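Local coordinates for protein Rho guanyl nucleotide exchange factor (Rom2), putative (Aspergillus fumigatus Af293, PDB 5O51) that probably acts, as a whole protein, as a guanine-nucleotide exchange factor for Rho-type GTPases, and is represented here by its CNH domain, a seven-bladed beta-propeller, at residues Gln67-Leu71 with Phe115-Gly119; Lys83-Pro89 with Arg105-Gly111; Gly193-Phe198 with Glu226-His232; Asp213-Leu219 with Asn254-Ala258. The contacts are given in a common frame with arbitrary orientation. Residues are numbered along the deposited sequence.

Contact 1: residues Gln67-Leu71 with Phe115-Gly119; sequences QIDTL and FFKAG
Two neighbouring blades of the CNH beta-propeller meet here through their innermost strands. Both segments are extended and run almost parallel, 14° between N-to-C directions, with segment axes 8.1 Å apart at closest. That spacing is too wide for backbone pairing, so side chains bridge the gap; the nearest CA atoms are those of Gln67 and Phe115 (7.3 Å) and of Leu71 and Ala118 (7.6 Å). Each strand instead pairs within its own blade, Asp69 with Leu78 and Lys117 with Cys128.

Along the second strand, Phe115 comes first, its CB 3.4 Å from Gln67 OE1 while its ring leads away. At Phe116 the Gln67 carboxamide, reaching across with chi1 and chi2 both t and chi3 near -37°, imitates a strand partner: Phe116 N donates to Gln67 OE1 (3.1 Å, 169°) and Gln67 NE2 donates to Phe116 O (2.8 Å, 170°). The Phe116 ring, chi1 81°, reaches the first strand. Gln67 NE2 lies over one face, and Asp69 CB sits at the edge, 3.8 Å from Phe116 CZ. Lys117 has its CB directed away, and its side chain touches Ile183 and Phe185 of the next blade. Ala118 faces back, its CB 4.1 Å from Leu71 CD1. Near this end the Asp69 carboxylate turns to its own strand, where Thr70 N donates to Asp69 OD1 at 2.8 Å.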
loop_
_atom_site.group_PDB
_atom_site.type_symbol
_atom_site.label_atom_id
_atom_site.label_comp_id
_atom_site.label_asym_id
_atom_site.label_seq_id
_atom_site.Cartn_x
_atom_site.Cartn_y
_atom_site.Cartn_z
ATOM N N GLN A 67 -0.501 -9.066 3.335
ATOM C CA GLN A 67 -0.964 -7.684 3.515
ATOM C C GLN A 67 -1.699 -7.557 4.847
ATOM O O GLN A 67 -2.357 -8.491 5.347
ATOM C CB GLN A 67 -1.741 -7.230 2.253
ATOM C CG GLN A 67 -1.898 -5.738 2.113
ATOM C CD GLN A 67 -2.989 -5.283 1.156
ATOM O OE1 GLN A 67 -3.255 -5.887 0.078
ATOM N NE2 GLN A 67 -3.642 -4.170 1.548
ATOM N N ILE A 68 -1.512 -6.416 5.493
ATOM C CA ILE A 68 -2.032 -6.141 6.812
ATOM C C ILE A 68 -2.365 -4.637 6.962
ATOM O O ILE A 68 -1.645 -3.767 6.439
ATOM C CB ILE A 68 -1.053 -6.617 7.896
ATOM C CG1 ILE A 68 -1.749 -6.777 9.231
ATOM C CG2 ILE A 68 0.193 -5.726 8.044
ATOM C CD1 ILE A 68 -0.919 -7.651 10.189
ATOM N N ASP A 69 -3.453 -4.344 7.645
ATOM C CA ASP A 69 -3.921 -2.971 7.906
ATOM C C ASP A 69 -4.853 -2.968 9.124
ATOM O O ASP A 69 -5.051 -4.042 9.785
ATOM C CB ASP A 69 -4.665 -2.442 6.690
ATOM C CG ASP A 69 -4.532 -0.898 6.509
ATOM O OD1 ASP A 69 -4.204 -0.137 7.470
ATOM O OD2 ASP A 69 -4.782 -0.473 5.376
ATOM N N THR A 70 -5.370 -1.782 9.460
ATOM C CA THR A 70 -6.333 -1.568 10.582
ATOM C C THR A 70 -7.525 -0.720 10.156
ATOM O O THR A 70 -7.402 -0.009 9.193
ATOM C CB THR A 70 -5.736 -0.758 11.757
ATOM O OG1 THR A 70 -5.088 0.418 11.245
ATOM C CG2 THR A 70 -4.764 -1.593 12.591
ATOM N N LEU A 71 -8.653 -0.822 10.886
ATOM C CA LEU A 71 -9.730 0.216 10.982
ATOM C C LEU A 71 -9.761 0.658 12.411
ATOM O O LEU A 71 -10.390 0.016 13.237
ATOM C CB LEU A 71 -11.112 -0.374 10.696
ATOM C CG LEU A 71 -11.630 -0.409 9.270
ATOM C CD1 LEU A 71 -10.732 -1.331 8.511
ATOM C CD2 LEU A 71 -13.092 -0.896 9.195
ATOM N N PHE A 115 -5.473 -8.794 -3.288
ATOM C CA PHE A 115 -5.138 -7.608 -2.464
ATOM C C PHE A 115 -6.393 -6.944 -1.916
ATOM O O PHE A 115 -7.524 -7.378 -2.221
ATOM C CB PHE A 115 -4.170 -6.590 -3.134
ATOM C CG PHE A 115 -4.660 -5.955 -4.417
ATOM C CD1 PHE A 115 -4.437 -6.575 -5.644
ATOM C CD2 PHE A 115 -5.219 -4.690 -4.421
ATOM C CE1 PHE A 115 -4.837 -5.981 -6.834
ATOM C CE2 PHE A 115 -5.618 -4.081 -5.607
ATOM C CZ PHE A 115 -5.428 -4.724 -6.816
ATOM N N PHE A 116 -6.192 -5.992 -1.000
ATOM C CA PHE A 116 -7.269 -5.196 -0.468
ATOM C C PHE A 116 -6.902 -3.740 -0.186
ATOM O O PHE A 116 -5.739 -3.392 -0.113
ATOM C CB PHE A 116 -7.840 -5.872 0.750
ATOM C CG PHE A 116 -7.061 -5.662 2.041
ATOM C CD1 PHE A 116 -7.336 -4.582 2.872
ATOM C CD2 PHE A 116 -6.122 -6.610 2.470
ATOM C CE1 PHE A 116 -6.677 -4.424 4.086
ATOM C CE2 PHE A 116 -5.468 -6.458 3.686
ATOM C CZ PHE A 116 -5.766 -5.359 4.508
ATOM N N LYS A 117 -7.919 -2.916 0.043
ATOM C CA LYS A 117 -7.744 -1.529 0.436
ATOM C C LYS A 117 -8.896 -1.034 1.347
ATOM O O LYS A 117 -10.081 -1.200 1.049
ATOM C CB LYS A 117 -7.652 -0.695 -0.820
ATOM C CG LYS A 117 -7.371 0.766 -0.571
ATOM C CD LYS A 117 -5.907 0.981 -0.326
ATOM C CE LYS A 117 -5.628 2.374 0.229
ATOM N NZ LYS A 117 -6.284 3.439 -0.572
ATOM N N ALA A 118 -8.525 -0.443 2.469
ATOM C CA ALA A 118 -9.480 0.130 3.421
ATOM C C ALA A 118 -9.309 1.613 3.407
ATOM O O ALA A 118 -8.220 2.105 3.752
ATOM C CB ALA A 118 -9.199 -0.360 4.827
ATOM N N GLY A 119 -10.372 2.325 3.039
ATOM C CA GLY A 119 -10.379 3.779 3.120
ATOM C C GLY A 119 -11.736 4.362 3.397
ATOM O O GLY A 119 -12.760 3.673 3.312
#

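Contact 2: residues Lys83-Pro89 with Arg105-Gly111; sequences KTLSSYP and RPKKIQG
A classic beta bulge interrupts the pairing: Ile109 and Gln110 both face Leu85, whose carbonyl takes two donors, Ile109 N to Leu85 O at 2.9 Å and, weakly, Gln110 N to Leu85 O at 3.3 Å. Ile109 carries the bulge with phi/psi of -106/-50. The return bond runs from Leu85 N to Gln110 O (3.0 Å). Past the bulge the register shifts by one: Ser86 opposes Lys108 as a non-hydrogen-bonded antiparallel pair (CA-CA 4.5 Å), and Ser87 and Lys107 form a hydrogen-bonded pair, Ser87 N to Lys107 O 2.9 Å and Lys107 N to Ser87 O 3.0 Å. These are the third and fourth, outer strands of one four-stranded propeller blade. Ile109 (chi1 m, chi2 t) lays its CD1 4.0 Å from Leu85 CG, and 4.0 Å from Ser87 CB. At one end Thr84 OG1 donates to Gly111 O (3.1 Å); at the other, Pro106 lies over a face of the Tyr88 ring (chi1 m), with Pro106 CB 3.8 Å from Tyr88 CZ.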
loop_
_atom_site.group_PDB
_atom_site.type_symbol
_atom_site.label_atom_id
_atom_site.label_comp_id
_atom_site.label_asym_id
_atom_site.label_seq_id
_atom_site.Cartn_x
_atom_site.Cartn_y
_atom_site.Cartn_z
ATOM N N LYS A 83 -4.105 -15.884 0.856
ATOM C CA LYS A 83 -5.250 -15.447 0.025
ATOM C C LYS A 83 -6.591 -15.360 0.692
ATOM O O LYS A 83 -7.592 -15.056 0.038
ATOM C CB LYS A 83 -5.321 -16.247 -1.269
ATOM C CG LYS A 83 -3.988 -16.198 -1.989
ATOM C CD LYS A 83 -4.068 -16.983 -3.274
ATOM C CE LYS A 83 -2.852 -16.690 -4.140
ATOM N NZ LYS A 83 -2.659 -17.765 -5.147
ATOM N N THR A 84 -6.600 -15.513 2.007
ATOM C CA THR A 84 -7.821 -15.369 2.778
ATOM C C THR A 84 -7.729 -14.082 3.592
ATOM O O THR A 84 -6.764 -13.915 4.402
ATOM C CB THR A 84 -8.019 -16.562 3.724
ATOM O OG1 THR A 84 -8.045 -17.760 2.954
ATOM C CG2 THR A 84 -9.339 -16.451 4.509
ATOM N N LEU A 85 -8.767 -13.249 3.419
ATOM C CA LEU A 85 -8.941 -11.991 4.118
ATOM C C LEU A 85 -9.800 -12.173 5.338
ATOM O O LEU A 85 -10.896 -12.696 5.239
ATOM C CB LEU A 85 -9.546 -10.936 3.162
ATOM C CG LEU A 85 -9.753 -9.518 3.767
ATOM C CD1 LEU A 85 -8.397 -8.891 4.176
ATOM C CD2 LEU A 85 -10.487 -8.591 2.791
ATOM N N SER A 86 -9.317 -11.715 6.500
ATOM C CA SER A 86 -10.024 -11.883 7.776
ATOM C C SER A 86 -9.865 -10.683 8.698
ATOM O O SER A 86 -8.863 -9.982 8.648
ATOM C CB SER A 86 -9.514 -13.125 8.603
ATOM O OG SER A 86 -9.208 -14.299 7.847
ATOM N N SER A 87 -10.781 -10.546 9.639
ATOM C CA SER A 87 -10.663 -9.566 10.669
ATOM C C SER A 87 -10.327 -10.207 12.010
ATOM O O SER A 87 -10.636 -11.369 12.274
ATOM C CB SER A 87 -11.962 -8.786 10.780
ATOM O OG SER A 87 -12.926 -9.556 11.484
ATOM N N TYR A 88 -9.659 -9.459 12.865
ATOM C CA TYR A 88 -9.496 -9.838 14.268
ATOM C C TYR A 88 -9.819 -8.602 15.109
ATOM O O TYR A 88 -9.504 -7.474 14.710
ATOM C CB TYR A 88 -8.067 -10.215 14.574
ATOM C CG TYR A 88 -7.515 -11.419 13.920
ATOM C CD1 TYR A 88 -7.094 -11.375 12.607
ATOM C CD2 TYR A 88 -7.319 -12.622 14.647
ATOM C CE1 TYR A 88 -6.511 -12.468 12.001
ATOM C CE2 TYR A 88 -6.806 -13.760 14.020
ATOM C CZ TYR A 88 -6.414 -13.643 12.687
ATOM O OH TYR A 88 -5.867 -14.688 12.026
ATOM N N PRO A 89 -10.355 -8.790 16.310
ATOM C CA PRO A 89 -10.410 -7.587 17.132
ATOM C C PRO A 89 -9.008 -7.158 17.605
ATOM O O PRO A 89 -8.121 -7.985 17.816
ATOM C CB PRO A 89 -11.307 -7.998 18.321
ATOM C CG PRO A 89 -11.194 -9.472 18.424
ATOM C CD PRO A 89 -10.798 -10.000 17.045
ATOM N N ARG A 105 -9.354 -15.329 17.660
ATOM C CA ARG A 105 -10.139 -16.065 16.609
ATOM C C ARG A 105 -10.387 -15.240 15.324
ATOM O O ARG A 105 -10.847 -14.113 15.412
ATOM C CB ARG A 105 -11.482 -16.533 17.184
ATOM C CG ARG A 105 -12.055 -17.773 16.488
ATOM C CD ARG A 105 -13.005 -18.529 17.417
ATOM N NE ARG A 105 -12.295 -19.127 18.554
ATOM C CZ ARG A 105 -12.871 -19.789 19.557
ATOM N NH1 ARG A 105 -14.192 -19.949 19.585
ATOM N NH2 ARG A 105 -12.117 -20.296 20.536
ATOM N N PRO A 106 -10.063 -15.783 14.144
ATOM C CA PRO A 106 -10.362 -14.968 12.954
ATOM C C PRO A 106 -11.798 -14.990 12.537
ATOM O O PRO A 106 -12.426 -15.997 12.670
ATOM C CB PRO A 106 -9.507 -15.606 11.848
ATOM C CG PRO A 106 -9.261 -17.001 12.334
ATOM C CD PRO A 106 -9.073 -16.833 13.825
ATOM N N LYS A 107 -12.280 -13.874 11.997
ATOM C CA LYS A 107 -13.527 -13.809 11.284
ATOM C C LYS A 107 -13.241 -13.729 9.762
ATOM O O LYS A 107 -12.689 -12.741 9.263
ATOM C CB LYS A 107 -14.300 -12.637 11.836
ATOM C CG LYS A 107 -15.751 -12.591 11.447
ATOM C CD LYS A 107 -16.583 -11.885 12.523
ATOM C CE LYS A 107 -17.847 -11.248 11.931
ATOM N NZ LYS A 107 -18.642 -12.166 11.045
ATOM N N LYS A 108 -13.579 -14.781 9.014
ATOM C CA LYS A 108 -13.464 -14.769 7.530
ATOM C C LYS A 108 -14.269 -13.658 6.845
ATOM O O LYS A 108 -15.435 -13.465 7.141
ATOM C CB LYS A 108 -13.938 -16.093 6.977
ATOM C CG LYS A 108 -13.609 -16.279 5.520
ATOM C CD LYS A 108 -13.934 -17.712 5.124
ATOM C CE LYS A 108 -13.480 -18.037 3.712
ATOM N NZ LYS A 108 -14.120 -19.263 3.136
ATOM N N ILE A 109 -13.645 -12.893 5.965
ATOM C CA ILE A 109 -14.388 -11.846 5.262
ATOM C C ILE A 109 -14.595 -12.325 3.845
ATOM O O ILE A 109 -15.696 -12.309 3.360
ATOM C CB ILE A 109 -13.700 -10.473 5.257
ATOM C CG1 ILE A 109 -13.522 -9.952 6.684
ATOM C CG2 ILE A 109 -14.521 -9.463 4.434
ATOM C CD1 ILE A 109 -12.367 -8.984 6.785
ATOM N N GLN A 110 -13.525 -12.755 3.212
ATOM C CA GLN A 110 -13.560 -13.309 1.907
ATOM C C GLN A 110 -12.501 -14.415 1.788
ATOM O O GLN A 110 -11.311 -14.244 2.212
ATOM C CB GLN A 110 -13.251 -12.212 0.929
ATOM C CG GLN A 110 -13.057 -12.695 -0.493
ATOM C CD GLN A 110 -13.368 -11.605 -1.498
ATOM O OE1 GLN A 110 -14.429 -10.971 -1.430
ATOM N NE2 GLN A 110 -12.460 -11.397 -2.452
ATOM N N GLY A 111 -12.924 -15.488 1.113
ATOM C CA GLY A 111 -12.151 -16.701 0.962
ATOM C C GLY A 111 -10.923 -16.683 0.099
ATOM O O GLY A 111 -9.916 -17.344 0.458
#

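Contact 3: residues Gly193-Phe198 with Glu226-His232; sequences GCARGF and ENVKPIH
Residues Cys194-Gly197 form a type I beta turn linking the second and third strands of one blade, closed by Gly197 N to Cys194 O (3.0 Å) and Cys194 N to Gly197 O (3.2 Å). Gly197 sits at phi/psi 140/-171, where a CB would jam against the preceding carbonyl. Facing the turn, residues 226-229 are irregular, with a cis peptide before Asn227, and lead into the innermost strand of the next propeller blade at Pro230. CA atoms are nearest at Gly193-Pro230 (4.8 Å) and Ala195-Val228 (5.3 Å). A CB on Gly193 would clash with Pro230 O.

The Ala195 carbonyl accepts two weak hydrogen bonds, from Val228 N (3.3 Å) and Asn227 ND2 (3.4 Å). Ala195 CA adds a CH...O contact to Val228 O (3.6 Å). Pro230, ring pucker C-gamma exo, points into the other segment: its CB stands 3.4 Å from the Phe198 ring centroid, 12° off the normal, a CH-pi contact, and its CD is 3.4 Å from Cys194 O. Phe198 (chi1 m) also meets the Tyr244 ring, planes about 60° apart.

With both crossing hydrogen bonds weak, this inter-blade joint relies largely on close apolar fit, centred on Pro230, whose ring packs on Gly193, Gly197 and the face of Phe198.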
loop_
_atom_site.group_PDB
_atom_site.type_symbol
_atom_site.label_atom_id
_atom_site.label_comp_id
_atom_site.label_asym_id
_atom_site.label_seq_id
_atom_site.Cartn_x
_atom_site.Cartn_y
_atom_site.Cartn_z
ATOM N N GLY A 193 -6.317 0.732 -10.793
ATOM C CA GLY A 193 -5.097 0.714 -11.602
ATOM C C GLY A 193 -5.063 -0.646 -12.268
ATOM O O GLY A 193 -4.908 -1.643 -11.595
ATOM N N CYS A 194 -5.313 -0.686 -13.573
ATOM C CA CYS A 194 -5.469 -1.940 -14.304
ATOM C C CYS A 194 -4.600 -1.782 -15.523
ATOM O O CYS A 194 -4.144 -0.693 -15.790
ATOM C CB CYS A 194 -6.954 -2.160 -14.678
ATOM S SG CYS A 194 -7.471 -1.182 -16.116
ATOM N N ALA A 195 -4.395 -2.836 -16.290
ATOM C CA ALA A 195 -3.439 -2.785 -17.424
ATOM C C ALA A 195 -3.689 -1.729 -18.526
ATOM O O ALA A 195 -2.796 -1.414 -19.298
ATOM C CB ALA A 195 -3.371 -4.167 -18.031
ATOM N N ARG A 196 -4.907 -1.218 -18.644
ATOM C CA ARG A 196 -5.229 -0.207 -19.670
ATOM C C ARG A 196 -5.097 1.218 -19.146
ATOM O O ARG A 196 -5.115 2.192 -19.933
ATOM C CB ARG A 196 -6.658 -0.407 -20.182
ATOM C CG ARG A 196 -6.826 -1.564 -21.175
ATOM C CD ARG A 196 -8.216 -1.546 -21.804
ATOM N NE ARG A 196 -9.252 -1.147 -20.829
ATOM C CZ ARG A 196 -10.100 -1.955 -20.176
ATOM N NH1 ARG A 196 -10.118 -3.278 -20.359
ATOM N NH2 ARG A 196 -10.974 -1.417 -19.322
ATOM N N GLY A 197 -5.004 1.335 -17.824
ATOM C CA GLY A 197 -4.802 2.601 -17.129
ATOM C C GLY A 197 -5.635 2.685 -15.863
ATOM O O GLY A 197 -6.289 1.721 -15.400
ATOM N N PHE A 198 -5.638 3.868 -15.303
ATOM C CA PHE A 198 -6.562 4.196 -14.247
ATOM C C PHE A 198 -8.026 4.288 -14.778
ATOM O O PHE A 198 -8.322 5.135 -15.616
ATOM C CB PHE A 198 -6.100 5.514 -13.629
ATOM C CG PHE A 198 -4.884 5.399 -12.696
ATOM C CD1 PHE A 198 -4.923 4.597 -11.552
ATOM C CD2 PHE A 198 -3.733 6.168 -12.927
ATOM C CE1 PHE A 198 -3.830 4.553 -10.698
ATOM C CE2 PHE A 198 -2.639 6.144 -12.051
ATOM C CZ PHE A 198 -2.694 5.330 -10.941
ATOM N N GLU A 226 0.810 0.561 -24.292
ATOM C CA GLU A 226 0.008 -0.574 -23.760
ATOM C C GLU A 226 0.769 -1.903 -23.698
ATOM O O GLU A 226 1.050 -2.459 -24.758
ATOM C CB GLU A 226 -1.326 -0.749 -24.521
ATOM C CG GLU A 226 -2.583 -0.378 -23.728
ATOM C CD GLU A 226 -2.486 0.968 -23.015
ATOM O OE1 GLU A 226 -1.717 1.856 -23.458
ATOM O OE2 GLU A 226 -3.179 1.140 -21.996
ATOM N N ASN A 227 1.093 -2.442 -22.504
ATOM C CA ASN A 227 0.448 -2.158 -21.190
ATOM C C ASN A 227 1.166 -1.231 -20.219
ATOM O O ASN A 227 2.313 -0.864 -20.420
ATOM C CB ASN A 227 0.214 -3.489 -20.476
ATOM C CG ASN A 227 -0.748 -4.367 -21.227
ATOM O OD1 ASN A 227 -0.439 -5.508 -21.547
ATOM N ND2 ASN A 227 -1.919 -3.819 -21.546
ATOM N N VAL A 228 0.467 -0.893 -19.146
ATOM C CA VAL A 228 1.006 -0.046 -18.089
ATOM C C VAL A 228 0.686 -0.604 -16.713
ATOM O O VAL A 228 -0.227 -1.464 -16.498
ATOM C CB VAL A 228 0.491 1.425 -18.197
ATOM C CG1 VAL A 228 1.013 2.097 -19.450
ATOM C CG2 VAL A 228 -1.022 1.506 -18.176
ATOM N N LYS A 229 1.427 -0.092 -15.740
ATOM C CA LYS A 229 1.126 -0.456 -14.376
ATOM C C LYS A 229 0.917 0.833 -13.626
ATOM O O LYS A 229 1.903 1.501 -13.286
ATOM C CB LYS A 229 2.219 -1.279 -13.764
ATOM C CG LYS A 229 2.698 -2.455 -14.579
ATOM C CD LYS A 229 3.596 -3.333 -13.705
ATOM C CE LYS A 229 4.375 -4.345 -14.523
ATOM N NZ LYS A 229 3.446 -5.291 -15.205
ATOM N N PRO A 230 -0.358 1.212 -13.420
ATOM C CA PRO A 230 -0.685 2.351 -12.603
ATOM C C PRO A 230 -0.623 1.904 -11.153
ATOM O O PRO A 230 -1.278 0.926 -10.772
ATOM C CB PRO A 230 -2.134 2.678 -12.984
ATOM C CG PRO A 230 -2.465 1.758 -14.123
ATOM C CD PRO A 230 -1.594 0.585 -13.939
ATOM N N ILE A 231 0.142 2.636 -10.359
ATOM C CA ILE A 231 0.477 2.199 -9.003
ATOM C C ILE A 231 -0.132 3.118 -7.958
ATOM O O ILE A 231 -0.621 2.636 -6.975
ATOM C CB ILE A 231 1.993 2.171 -8.824
ATOM C CG1 ILE A 231 2.689 1.308 -9.906
ATOM C CG2 ILE A 231 2.332 1.807 -7.412
ATOM C CD1 ILE A 231 2.282 -0.137 -9.957
ATOM N N HIS A 232 -0.053 4.430 -8.130
ATOM C CA HIS A 232 -0.380 5.314 -7.009
ATOM C C HIS A 232 -0.839 6.675 -7.498
ATOM O O HIS A 232 -0.243 7.239 -8.448
ATOM C CB HIS A 232 0.838 5.454 -6.064
ATOM C CG HIS A 232 0.650 6.414 -4.940
ATOM N ND1 HIS A 232 -0.165 6.142 -3.860
ATOM C CD2 HIS A 232 1.159 7.654 -4.724
ATOM C CE1 HIS A 232 -0.151 7.169 -3.030
ATOM N NE2 HIS A 232 0.639 8.103 -3.534
#

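Contact 4: residues Asp213-Leu219 with Asn254-Ala258; sequences DQADTSL and NGWRA
The Trp256 indole (chi1 t, chi2 near -88°) lies flat against Asp216: Asp216 CB is 3.6 Å from the centroid of the six-membered ring and only 4° off its normal, a CH-pi contact over the face. The Trp256 rim also meets its surroundings, with CH2 3.9 Å from Ala215 CB and CZ3 3.3 Å from Asp213 OD2, near the ring plane.

The loop being overlapped is a type I beta turn, Asp213 to Asp216, closed by Asp216 N to Asp213 O (3.0 Å) and followed by a 3-10 segment at 217-218. Two Asx turns shape it: Asp213 OD1 accepts from Ala215 N (2.9 Å), and Asp216 OD1 from Ser218 N (3.2 Å) and from Ser218 OG (3.1 Å). The other carboxylate oxygen of Asp216 crosses over, taking Arg257 N onto OD2 at 2.7 Å, so one side chain ties both loops together. A second crossing bond runs from Asp213 N to Gly255 O (3.2 Å); Gly255 has phi/psi of 44/47. Arg257 (chi1 t, chi2 p) packs its CD 3.7 Å from Leu219 CD2, while its NH2 is held by Trp262 O. Leu219 occupies the N-cap position of helix 220-224.

The contact thus packs the linker between two successive blades against the loop joining the third and fourth strands of the second, at the periphery of the beta-propeller.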
loop_
_atom_site.group_PDB
_atom_site.type_symbol
_atom_site.label_atom_id
_atom_site.label_comp_id
_atom_site.label_asym_id
_atom_site.label_seq_id
_atom_site.Cartn_x
_atom_site.Cartn_y
_atom_site.Cartn_z
ATOM N N ASP A 213 -8.094 11.848 -20.491
ATOM C CA ASP A 213 -8.937 12.277 -21.636
ATOM C C ASP A 213 -8.261 11.941 -22.984
ATOM O O ASP A 213 -7.203 12.505 -23.304
ATOM C CB ASP A 213 -9.157 13.773 -21.552
ATOM C CG ASP A 213 -10.215 14.309 -22.568
ATOM O OD1 ASP A 213 -10.243 13.930 -23.777
ATOM O OD2 ASP A 213 -10.990 15.188 -22.141
ATOM N N GLN A 214 -8.890 11.070 -23.778
ATOM C CA GLN A 214 -8.416 10.722 -25.156
ATOM C C GLN A 214 -7.974 11.878 -26.107
ATOM O O GLN A 214 -7.142 11.656 -26.987
ATOM C CB GLN A 214 -9.463 9.844 -25.871
ATOM C CG GLN A 214 -10.832 10.523 -26.062
ATOM C CD GLN A 214 -11.494 10.295 -27.432
ATOM O OE1 GLN A 214 -11.840 11.256 -28.131
ATOM N NE2 GLN A 214 -11.687 9.027 -27.811
ATOM N N ALA A 215 -8.522 13.082 -25.950
ATOM C CA ALA A 215 -8.139 14.239 -26.797
ATOM C C ALA A 215 -6.818 14.948 -26.406
ATOM O O ALA A 215 -6.249 15.718 -27.208
ATOM C CB ALA A 215 -9.256 15.271 -26.831
ATOM N N ASP A 216 -6.337 14.710 -25.192
ATOM C CA ASP A 216 -5.159 15.433 -24.712
ATOM C C ASP A 216 -3.955 14.727 -25.301
ATOM O O ASP A 216 -3.623 13.591 -24.995
ATOM C CB ASP A 216 -5.095 15.489 -23.199
ATOM C CG ASP A 216 -3.965 16.365 -22.690
ATOM O OD1 ASP A 216 -3.263 17.032 -23.487
ATOM O OD2 ASP A 216 -3.791 16.374 -21.457
ATOM N N THR A 217 -3.320 15.461 -26.176
ATOM C CA THR A 217 -2.380 14.954 -27.089
ATOM C C THR A 217 -1.061 14.925 -26.367
ATOM O O THR A 217 -0.172 14.207 -26.779
ATOM C CB THR A 217 -2.367 15.906 -28.340
ATOM O OG1 THR A 217 -2.191 15.137 -29.526
ATOM C CG2 THR A 217 -1.314 17.010 -28.283
ATOM N N SER A 218 -0.927 15.762 -25.319
ATOM C CA SER A 218 0.280 15.797 -24.492
ATOM C C SER A 218 0.377 14.522 -23.621
ATOM O O SER A 218 1.408 14.310 -23.004
ATOM C CB SER A 218 0.363 17.103 -23.650
ATOM O OG SER A 218 -0.369 17.038 -22.418
ATOM N N LEU A 219 -0.695 13.711 -23.586
ATOM C CA LEU A 219 -0.732 12.398 -22.917
ATOM C C LEU A 219 -0.587 11.192 -23.837
ATOM O O LEU A 219 -0.863 10.082 -23.440
ATOM C CB LEU A 219 -2.044 12.245 -22.118
ATOM C CG LEU A 219 -2.337 13.267 -21.001
ATOM C CD1 LEU A 219 -3.759 13.075 -20.464
ATOM C CD2 LEU A 219 -1.317 13.186 -19.871
ATOM N N ASN A 254 -11.015 15.705 -14.519
ATOM C CA ASN A 254 -11.254 15.609 -15.964
ATOM C C ASN A 254 -10.007 15.067 -16.648
ATOM O O ASN A 254 -9.942 15.023 -17.870
ATOM C CB ASN A 254 -11.662 16.937 -16.626
ATOM C CG ASN A 254 -12.913 17.550 -16.008
ATOM O OD1 ASN A 254 -13.951 16.884 -15.879
ATOM N ND2 ASN A 254 -12.821 18.828 -15.623
ATOM N N GLY A 255 -9.020 14.639 -15.862
ATOM C CA GLY A 255 -7.789 14.018 -16.370
ATOM C C GLY A 255 -7.163 14.679 -17.555
ATOM O O GLY A 255 -6.828 14.010 -18.552
ATOM N N TRP A 256 -7.046 16.002 -17.464
ATOM C CA TRP A 256 -6.398 16.767 -18.517
ATOM C C TRP A 256 -5.032 17.132 -17.964
ATOM O O TRP A 256 -4.920 17.430 -16.763
ATOM C CB TRP A 256 -7.222 18.017 -18.922
ATOM C CG TRP A 256 -6.811 18.539 -20.259
ATOM C CD1 TRP A 256 -5.814 19.442 -20.517
ATOM C CD2 TRP A 256 -7.351 18.153 -21.542
ATOM N NE1 TRP A 256 -5.708 19.651 -21.876
ATOM C CE2 TRP A 256 -6.627 18.870 -22.528
ATOM C CE3 TRP A 256 -8.383 17.277 -21.949
ATOM C CZ2 TRP A 256 -6.882 18.724 -23.898
ATOM C CZ3 TRP A 256 -8.636 17.147 -23.299
ATOM C CH2 TRP A 256 -7.890 17.873 -24.262
ATOM N N ARG A 257 -4.000 17.090 -18.813
ATOM C CA ARG A 257 -2.623 17.293 -18.336
ATOM C C ARG A 257 -2.511 18.632 -17.606
ATOM O O ARG A 257 -3.174 19.595 -17.967
ATOM C CB ARG A 257 -1.632 17.236 -19.488
ATOM C CG ARG A 257 -0.165 17.439 -19.144
ATOM C CD ARG A 257 0.420 16.155 -18.596
ATOM N NE ARG A 257 1.880 16.196 -18.414
ATOM C CZ ARG A 257 2.794 15.888 -19.334
ATOM N NH1 ARG A 257 2.462 15.541 -20.594
ATOM N NH2 ARG A 257 4.077 15.941 -18.989
ATOM N N ALA A 258 -1.676 18.674 -16.583
ATOM C CA ALA A 258 -1.260 19.913 -15.945
ATOM C C ALA A 258 0.289 19.920 -15.861
ATOM O O ALA A 258 0.912 18.866 -15.867
ATOM C CB ALA A 258 -1.902 20.027 -14.546
#

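In the fold
All four contacts belong to one seven-bladed propeller, from 8 Å (contact 1) to 27 Å (contact 4) between their centres and that of the chain. Contacts 1 and 2 are neighbours, centres 12 Å apart: contact 2 lies within the outer part of the blade whose innermost strand enters contact 1, is nested in the loop that contact 1 closes, and touches it where Phe116 CD2 meets Leu85 CD1 at 3.6 Å. Contacts 3 and 4 both lie where the blade of 180-210 passes to that of 230-265; their segments alternate along the chain and their centres are 16 Å apart, without touching. Contacts 2 and 4, 41 Å apart between centres, lie on opposite sides of the chain's centre.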